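Local coordinates for cellulose biosynthesis protein BcsG (Salmonella typhimurium LT2, PDB 5OLT) that is required for cellulose biosynthesis as a membrane protein, here represented by its zinc-binding extramembrane domain of the alkaline phosphatase family, at residues A[190-203]-A[244-257]. Residues are numbered along the deposited sequence; the frame is centred on the assembly and turned at random.
Sequences DDLAVLNRWLTGEE and ELDAFFTELEKSGR
Phe248 drives its ring as a knob into a hole formed by Leu192, Leu195, Asn196 and Leu199, joining two near-parallel helices that pack beside each other on the central mixed sheet of this alkaline phosphatase-family domain. The axes approach to 9.4 Å and cross at -22°. With CG anti to the backbone N (chi1 -171°), the ring reaches across to helix 191-203. Leu195 CB makes a CH-pi contact over its centre, 3.5 Å from the centroid, while Asn196 OD1 and the Trp198 ring meet its edge. The Trp198 and Phe248 side chains cross at about a right angle, with Trp198 CE3 3.8 Å from Phe248 CZ, and Trp198 NE1 is hydrogen-bonded to Thr212 OG1 of strand 210-216. Toward the C-terminal ends, Leu199 CD1 rests on Leu252 CD2 (3.7 Å) and the Arg257 aliphatic chain; the guanidinium lays one face over Glu202 O and forms a salt bridge with Asp60. At the other end Asp190 caps helix 191-203 through Ala193 N. Asp190 OD1 lies 2.5 Å from Glu244 OE2, so one acid is probably protonated. Leu192 N donates to Glu244 OE1 (3.0 Å) from above the carboxylate plane, and a water donates to Glu244 OE1 and, over 2.8 Å, to Asp191 OD2.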
ATOM      1  N   ASP A 190      -9.357  -7.306  17.828  1.00 10.53           N
ATOM      2  CA  ASP A 190      -8.613  -6.135  18.231  1.00 10.62           C
ATOM      3  C   ASP A 190      -7.232  -6.127  17.582  1.00 10.40           C
ATOM      4  O   ASP A 190      -6.456  -7.108  17.695  1.00 11.54           O
ATOM      5  CB  ASP A 190      -8.427  -6.117  19.741  1.00 11.67           C
ATOM      6  CG  ASP A 190      -7.783  -4.859  20.186  1.00 11.74           C
ATOM      7  OD1 ASP A 190      -8.478  -3.817  20.236  1.00 13.95           O
ATOM      8  OD2 ASP A 190      -6.574  -4.894  20.440  1.00 13.86           O
ATOM      9  N   ASP A 191      -6.879  -4.992  16.987  1.00 10.25           N
ATOM     10  CA  ASP A 191      -5.625  -4.950  16.221  1.00 10.51           C
ATOM     11  C   ASP A 191      -4.385  -4.963  17.089  1.00  9.90           C
ATOM     12  O   ASP A 191      -3.366  -5.560  16.708  1.00 10.79           O
ATOM     13  CB  ASP A 191      -5.611  -3.755  15.292  1.00 10.21           C
ATOM     14  CG  ASP A 191      -6.628  -3.931  14.191  1.00 10.40           C
ATOM     15  OD1 ASP A 191      -6.556  -5.030  13.540  1.00 11.73           O
ATOM     16  OD2 ASP A 191      -7.538  -3.060  14.031  1.00 11.86           O
ATOM     17  N   LEU A 192      -4.442  -4.293  18.256  1.00 10.61           N
ATOM     18  CA  LEU A 192      -3.292  -4.350  19.150  1.00 11.11           C
ATOM     19  C   LEU A 192      -3.069  -5.776  19.611  1.00 11.69           C
ATOM     20  O   LEU A 192      -1.908  -6.196  19.731  1.00 13.26           O
ATOM     21  CB  LEU A 192      -3.484  -3.391  20.315  1.00 11.92           C
ATOM     22  CG  LEU A 192      -2.328  -3.223  21.303  1.00 12.91           C
ATOM     23  CD1 LEU A 192      -1.038  -2.866  20.555  1.00 13.56           C
ATOM     24  CD2 LEU A 192      -2.709  -2.186  22.365  1.00 16.05           C
ATOM     25  N   ALA A 193      -4.146  -6.531  19.873  1.00 11.70           N
ATOM     26  CA  ALA A 193      -3.980  -7.947  20.272  1.00 12.61           C
ATOM     27  C   ALA A 193      -3.360  -8.788  19.155  1.00 11.74           C
ATOM     28  O   ALA A 193      -2.473  -9.605  19.411  1.00 13.98           O
ATOM     29  CB  ALA A 193      -5.303  -8.540  20.702  1.00 13.16           C
ATOM     30  N   VAL A 194      -3.800  -8.565  17.908  1.00 11.67           N
ATOM     31  CA  VAL A 194      -3.216  -9.269  16.769  1.00 11.12           C
ATOM     32  C   VAL A 194      -1.716  -8.929  16.655  1.00 11.61           C
ATOM     33  O   VAL A 194      -0.884  -9.818  16.445  1.00 12.32           O
ATOM     34  CB  VAL A 194      -3.936  -8.882  15.452  1.00 11.46           C
ATOM     35  CG1 VAL A 194      -3.226  -9.480  14.252  1.00 13.57           C
ATOM     36  CG2 VAL A 194      -5.386  -9.368  15.456  1.00 13.09           C
ATOM     37  N   LEU A 195      -1.367  -7.649  16.801  1.00 11.29           N
ATOM     38  CA  LEU A 195       0.020  -7.204  16.621  1.00 11.00           C
ATOM     39  C   LEU A 195       0.883  -7.722  17.774  1.00 12.50           C
ATOM     40  O   LEU A 195       2.024  -8.092  17.542  1.00 12.43           O
ATOM     41  CB  LEU A 195       0.096  -5.673  16.527  1.00 11.17           C
ATOM     42  CG  LEU A 195      -0.406  -5.152  15.183  1.00  9.44           C
ATOM     43  CD1 LEU A 195      -0.769  -3.663  15.326  1.00 12.04           C
ATOM     44  CD2 LEU A 195       0.667  -5.355  14.097  1.00 11.11           C
ATOM     45  N   ASN A 196       0.355  -7.716  18.991  1.00 12.92           N
ATOM     46  CA  ASN A 196       1.137  -8.230  20.126  1.00 13.58           C
ATOM     47  C   ASN A 196       1.400  -9.733  20.007  1.00 14.05           C
ATOM     48  O   ASN A 196       2.490 -10.208  20.381  1.00 15.62           O
ATOM     49  CB  ASN A 196       0.466  -7.888  21.434  1.00 14.42           C
ATOM     50  CG  ASN A 196       0.803  -6.481  21.890  1.00 16.61           C
ATOM     51  OD1 ASN A 196       1.874  -5.941  21.583  1.00 23.33           O
ATOM     52  ND2 ASN A 196      -0.101  -5.883  22.647  1.00 19.61           N
ATOM     53  N   ARG A 197       0.433 -10.466  19.474  1.00 13.70           N
ATOM     54  CA  ARG A 197       0.613 -11.898  19.214  1.00 14.11           C
ATOM     55  C   ARG A 197       1.709 -12.100  18.170  1.00 14.40           C
ATOM     56  O   ARG A 197       2.583 -12.952  18.298  1.00 15.44           O
ATOM     57  CB  ARG A 197      -0.716 -12.539  18.787  1.00 14.89           C
ATOM     58  CG  ARG A 197      -0.536 -13.993  18.341  1.00 16.30           C
ATOM     59  CD  ARG A 197      -1.866 -14.686  18.141  1.00 16.32           C
ATOM     60  NE  ARG A 197      -2.579 -14.859  19.419  1.00 18.90           N
ATOM     61  CZ  ARG A 197      -3.732 -15.505  19.565  1.00 18.43           C
ATOM     62  NH1 ARG A 197      -4.331 -16.076  18.526  1.00 17.84           N
ATOM     63  NH2 ARG A 197      -4.274 -15.603  20.785  1.00 20.10           N
ATOM     64  N   TRP A 198       1.701 -11.278  17.113  1.00 14.01           N
ATOM     65  CA  TRP A 198       2.748 -11.322  16.113  1.00 13.36           C
ATOM     66  C   TRP A 198       4.131 -11.052  16.740  1.00 13.81           C
ATOM     67  O   TRP A 198       5.107 -11.767  16.463  1.00 15.52           O
ATOM     68  CB  TRP A 198       2.428 -10.277  15.027  1.00 14.34           C
ATOM     69  CG  TRP A 198       3.495 -10.101  14.007  1.00 12.72           C
ATOM     70  CD1 TRP A 198       3.672 -10.853  12.885  1.00 13.80           C
ATOM     71  CD2 TRP A 198       4.555  -9.148  14.023  1.00 12.92           C
ATOM     72  NE1 TRP A 198       4.772 -10.435  12.199  1.00 13.70           N
ATOM     73  CE2 TRP A 198       5.348  -9.385  12.868  1.00 12.31           C
ATOM     74  CE3 TRP A 198       4.912  -8.106  14.890  1.00 14.51           C
ATOM     75  CZ2 TRP A 198       6.466  -8.612  12.558  1.00 14.79           C
ATOM     76  CZ3 TRP A 198       6.038  -7.356  14.592  1.00 16.22           C
ATOM     77  CH2 TRP A 198       6.808  -7.621  13.438  1.00 15.59           C
ATOM     78  N   LEU A 199       4.201 -10.049  17.608  1.00 13.74           N
ATOM     79  CA  LEU A 199       5.473  -9.626  18.226  1.00 15.34           C
ATOM     80  C   LEU A 199       6.049 -10.715  19.144  1.00 17.05           C
ATOM     81  O   LEU A 199       7.248 -10.936  19.157  1.00 20.01           O
ATOM     82  CB  LEU A 199       5.299  -8.312  18.997  1.00 16.50           C
ATOM     83  CG  LEU A 199       6.604  -7.728  19.572  1.00 17.74           C
ATOM     84  CD1 LEU A 199       7.691  -7.514  18.512  1.00 19.60           C
ATOM     85  CD2 LEU A 199       6.271  -6.418  20.293  1.00 20.93           C
ATOM     86  N   THR A 200       5.201 -11.397  19.903  0.70 18.43           N
ATOM     87  CA  THR A 200       5.674 -12.522  20.747  0.70 23.33           C
ATOM     88  C   THR A 200       6.232 -13.641  19.835  0.70 26.12           C
ATOM     89  O   THR A 200       7.315 -14.192  20.095  0.70 28.39           O
ATOM     90  CB  THR A 200       4.553 -13.133  21.608  0.70 27.72           C
ATOM     91  OG1 THR A 200       3.638 -13.838  20.764  0.70 33.95           O
ATOM     92  CG2 THR A 200       3.797 -12.058  22.442  0.70 24.14           C
ATOM     93  N   GLY A 201       5.496 -13.960  18.758  1.00 25.31           N
ATOM     94  CA  GLY A 201       5.909 -15.038  17.822  1.00 27.60           C
ATOM     95  C   GLY A 201       7.280 -14.783  17.207  1.00 28.83           C
ATOM     96  O   GLY A 201       8.107 -15.715  17.102  1.00 29.46           O
ATOM     97  N   GLU A 202       7.534 -13.519  16.832  1.00 25.65           N
ATOM     98  CA  GLU A 202       8.785 -13.119  16.141  1.00 30.19           C
ATOM     99  C   GLU A 202       9.949 -13.138  17.111  1.00 32.91           C
ATOM    100  O   GLU A 202      11.136 -13.530  16.800  1.00 26.43           O
ATOM    101  CB  GLU A 202       8.669 -11.723  15.492  1.00 28.62           C
ATOM    102  CG  GLU A 202       7.842 -11.660  14.186  1.00 33.83           C
ATOM    103  CD  GLU A 202       8.009 -12.844  13.201  1.00 45.39           C
ATOM    104  OE1 GLU A 202       9.060 -13.550  13.158  1.00 43.14           O
ATOM    105  OE2 GLU A 202       7.055 -13.076  12.419  1.00 45.99           O
ATOM    106  N   GLU A 203       9.600 -12.715  18.310  1.00 31.00           N
ATOM    107  CA  GLU A 203      10.532 -12.694  19.401  0.70 31.75           C
ATOM    108  C   GLU A 203      10.934 -14.139  19.739  1.00 33.28           C
ATOM    109  O   GLU A 203      12.070 -14.373  20.118  1.00 34.60           O
ATOM    110  CB  GLU A 203       9.958 -11.927  20.603  0.70 30.58           C
ATOM    111  CG  GLU A 203      10.005 -10.398  20.521  0.70 36.77           C
ATOM    112  CD  GLU A 203       9.152  -9.692  21.582  0.70 40.57           C
ATOM    113  OE1 GLU A 203       8.195 -10.301  22.118  0.70 41.17           O
ATOM    114  OE2 GLU A 203       9.427  -8.511  21.889  0.70 42.66           O
ATOM    115  N   GLU A 244      -4.171   2.367  18.585  1.00  9.52           N
ATOM    116  CA  GLU A 244      -3.591   1.044  18.744  1.00  9.92           C
ATOM    117  C   GLU A 244      -2.301   0.896  17.946  1.00 10.22           C
ATOM    118  O   GLU A 244      -1.356   0.298  18.448  1.00 10.53           O
ATOM    119  CB  GLU A 244      -4.594  -0.043  18.401  1.00 10.88           C
ATOM    120  CG  GLU A 244      -5.679  -0.135  19.462  1.00 11.70           C
ATOM    121  CD  GLU A 244      -6.516  -1.392  19.365  1.00 12.72           C
ATOM    122  OE1 GLU A 244      -6.494  -2.115  18.339  1.00 14.36           O
ATOM    123  OE2 GLU A 244      -7.248  -1.657  20.364  1.00 13.87           O
ATOM    124  N   LEU A 245      -2.265   1.434  16.725  1.00  9.69           N
ATOM    125  CA  LEU A 245      -1.022   1.370  15.950  1.00 10.91           C
ATOM    126  C   LEU A 245       0.087   2.147  16.650  1.00 11.55           C
ATOM    127  O   LEU A 245       1.221   1.664  16.721  1.00 11.81           O
ATOM    128  CB  LEU A 245      -1.241   1.892  14.530  1.00 11.60           C
ATOM    129  CG  LEU A 245      -2.150   1.027  13.655  1.00 11.04           C
ATOM    130  CD1 LEU A 245      -2.375   1.750  12.328  1.00 12.70           C
ATOM    131  CD2 LEU A 245      -1.546  -0.364  13.432  1.00 15.23           C
ATOM    132  N   ASP A 246      -0.229   3.324  17.184  0.70 11.46           N
ATOM    133  CA  ASP A 246       0.788   4.087  17.885  0.70 13.85           C
ATOM    134  C   ASP A 246       1.283   3.384  19.131  0.70 11.73           C
ATOM    135  O   ASP A 246       2.489   3.391  19.402  0.70 13.34           O
ATOM    136  CB  ASP A 246       0.259   5.484  18.215  0.70 16.32           C
ATOM    137  CG  ASP A 246       1.341   6.526  18.184  0.70 18.31           C
ATOM    138  OD1 ASP A 246       2.197   6.492  17.254  0.70 18.66           O
ATOM    139  OD2 ASP A 246       1.331   7.375  19.088  0.70 21.66           O
ATOM    140  N   ALA A 247       0.381   2.738  19.868  1.00 11.76           N
ATOM    141  CA  ALA A 247       0.743   1.960  21.045  1.00 12.38           C
ATOM    142  C   ALA A 247       1.658   0.815  20.617  1.00 13.42           C
ATOM    143  O   ALA A 247       2.673   0.561  21.273  1.00 15.03           O
ATOM    144  CB  ALA A 247      -0.487   1.448  21.755  1.00 13.02           C
ATOM    145  N   PHE A 248       1.334   0.154  19.506  1.00 11.67           N
ATOM    146  CA  PHE A 248       2.189  -0.888  19.028  1.00 12.59           C
ATOM    147  C   PHE A 248       3.557  -0.392  18.581  1.00 12.04           C
ATOM    148  O   PHE A 248       4.564  -1.057  18.852  1.00 13.06           O
ATOM    149  CB  PHE A 248       1.517  -1.687  17.906  1.00 12.60           C
ATOM    150  CG  PHE A 248       2.312  -2.885  17.551  1.00 13.41           C
ATOM    151  CD1 PHE A 248       2.481  -3.894  18.531  1.00 15.72           C
ATOM    152  CD2 PHE A 248       2.926  -3.002  16.325  1.00 14.77           C
ATOM    153  CE1 PHE A 248       3.214  -5.019  18.277  1.00 15.27           C
ATOM    154  CE2 PHE A 248       3.710  -4.171  16.057  1.00 14.74           C
ATOM    155  CZ  PHE A 248       3.857  -5.147  17.053  1.00 15.82           C
ATOM    156  N   PHE A 249       3.617   0.768  17.933  1.00 11.17           N
ATOM    157  CA  PHE A 249       4.912   1.329  17.557  1.00 13.59           C
ATOM    158  C   PHE A 249       5.755   1.502  18.819  1.00 15.49           C
ATOM    159  O   PHE A 249       6.960   1.214  18.810  1.00 15.58           O
ATOM    160  CB  PHE A 249       4.735   2.654  16.829  1.00 14.48           C
ATOM    161  CG  PHE A 249       4.252   2.530  15.405  1.00 14.93           C
ATOM    162  CD1 PHE A 249       3.866   1.295  14.838  1.00 15.31           C
ATOM    163  CD2 PHE A 249       4.209   3.671  14.602  1.00 19.56           C
ATOM    164  CE1 PHE A 249       3.424   1.223  13.497  1.00 17.62           C
ATOM    165  CE2 PHE A 249       3.787   3.599  13.281  1.00 21.11           C
ATOM    166  CZ  PHE A 249       3.382   2.386  12.736  1.00 19.77           C
ATOM    167  N   THR A 250       5.141   1.980  19.898  1.00 14.79           N
ATOM    168  CA  THR A 250       5.872   2.110  21.197  1.00 16.84           C
ATOM    169  C   THR A 250       6.393   0.761  21.717  1.00 16.24           C
ATOM    170  O   THR A 250       7.566   0.661  22.169  1.00 18.75           O
ATOM    171  CB  THR A 250       5.005   2.847  22.232  1.00 18.56           C
ATOM    172  OG1 THR A 250       4.691   4.139  21.692  1.00 22.51           O
ATOM    173  CG2 THR A 250       5.734   3.028  23.531  1.00 20.68           C
ATOM    174  N   GLU A 251       5.557  -0.271  21.652  1.00 16.70           N
ATOM    175  CA  GLU A 251       5.971  -1.636  21.996  1.00 18.68           C
ATOM    176  C   GLU A 251       7.129  -2.100  21.130  1.00 16.53           C
ATOM    177  O   GLU A 251       8.083  -2.731  21.640  1.00 18.17           O
ATOM    178  CB  GLU A 251       4.820  -2.654  21.911  1.00 22.69           C
ATOM    179  CG  GLU A 251       3.778  -2.529  23.002  1.00 28.22           C
ATOM    180  CD  GLU A 251       4.417  -2.497  24.384  1.00 37.51           C
ATOM    181  OE1 GLU A 251       4.995  -3.536  24.796  1.00 44.59           O
ATOM    182  OE2 GLU A 251       4.361  -1.425  25.049  1.00 43.51           O
ATOM    183  N   LEU A 252       7.083  -1.757  19.841  1.00 16.14           N
ATOM    184  CA  LEU A 252       8.146  -2.178  18.924  1.00 15.60           C
ATOM    185  C   LEU A 252       9.443  -1.498  19.265  1.00 16.02           C
ATOM    186  O   LEU A 252      10.505  -2.157  19.264  1.00 17.12           O
ATOM    187  CB  LEU A 252       7.821  -1.879  17.460  1.00 18.03           C
ATOM    188  CG  LEU A 252       7.032  -2.896  16.670  1.00 20.62           C
ATOM    189  CD1 LEU A 252       7.074  -2.404  15.241  1.00 19.38           C
ATOM    190  CD2 LEU A 252       7.589  -4.298  16.757  1.00 21.36           C
ATOM    191  N   GLU A 253       9.385  -0.190  19.554  1.00 15.27           N
ATOM    192  CA  GLU A 253      10.572   0.562  19.984  0.70 19.15           C
ATOM    193  C   GLU A 253      11.168  -0.118  21.226  1.00 19.87           C
ATOM    194  O   GLU A 253      12.379  -0.364  21.291  1.00 21.18           O
ATOM    195  CB  GLU A 253      10.218   2.023  20.293  0.70 22.97           C
ATOM    196  CG  GLU A 253      10.106   2.940  19.083  0.70 25.75           C
ATOM    197  CD  GLU A 253       9.350   4.261  19.324  0.70 34.87           C
ATOM    198  OE1 GLU A 253       8.891   4.555  20.465  0.70 36.51           O
ATOM    199  OE2 GLU A 253       9.209   5.024  18.341  0.70 38.16           O
ATOM    200  N   LYS A 254      10.323  -0.449  22.202  1.00 19.65           N
ATOM    201  CA  LYS A 254      10.818  -1.065  23.460  1.00 21.76           C
ATOM    202  C   LYS A 254      11.476  -2.429  23.221  1.00 21.46           C
ATOM    203  O   LYS A 254      12.399  -2.821  23.940  1.00 22.22           O
ATOM    204  CB  LYS A 254       9.692  -1.257  24.474  1.00 25.23           C
ATOM    205  CG  LYS A 254       9.143  -0.001  25.134  1.00 31.56           C
ATOM    206  CD  LYS A 254       7.950  -0.415  25.984  1.00 38.87           C
ATOM    207  CE  LYS A 254       7.322   0.752  26.722  1.00 40.78           C
ATOM    208  NZ  LYS A 254       6.027   0.306  27.303  1.00 48.52           N
ATOM    209  N   SER A 255      11.032  -3.148  22.193  1.00 21.31           N
ATOM    210  CA  SER A 255      11.495  -4.506  21.941  1.00 20.73           C
ATOM    211  C   SER A 255      12.946  -4.516  21.463  1.00 19.89           C
ATOM    212  O   SER A 255      13.609  -5.548  21.576  1.00 23.42           O
ATOM    213  CB  SER A 255      10.618  -5.188  20.887  1.00 19.74           C
ATOM    214  OG  SER A 255      10.995  -4.769  19.587  1.00 19.02           O
ATOM    215  N   GLY A 256      13.405  -3.390  20.912  1.00 19.11           N
ATOM    216  CA  GLY A 256      14.702  -3.289  20.248  1.00 20.00           C
ATOM    217  C   GLY A 256      14.883  -4.094  18.956  1.00 20.71           C
ATOM    218  O   GLY A 256      15.954  -4.040  18.362  1.00 25.12           O
ATOM    219  N   ARG A 257      13.850  -4.808  18.516  1.00 18.76           N
ATOM    220  CA  ARG A 257      13.906  -5.583  17.279  1.00 17.38           C
ATOM    221  C   ARG A 257      14.073  -4.680  16.054  1.00 16.03           C
ATOM    222  O   ARG A 257      13.589  -3.545  16.005  1.00 15.78           O
ATOM    223  CB  ARG A 257      12.650  -6.439  17.128  1.00 17.78           C
ATOM    224  CG  ARG A 257      12.453  -7.484  18.231  1.00 22.11           C
ATOM    225  CD  ARG A 257      11.301  -8.399  17.873  1.00 25.83           C
ATOM    226  NE  ARG A 257      11.560  -9.191  16.673  1.00 31.01           N
ATOM    227  CZ  ARG A 257      12.412 -10.219  16.582  1.00 33.79           C
ATOM    228  NH1 ARG A 257      13.126 -10.618  17.624  1.00 35.84           N
ATOM    229  NH2 ARG A 257      12.543 -10.869  15.438  1.00 39.00           N
TER
HETATM  230  O   HOH W   1      -8.011  -1.013  15.941  1.00 15.68           O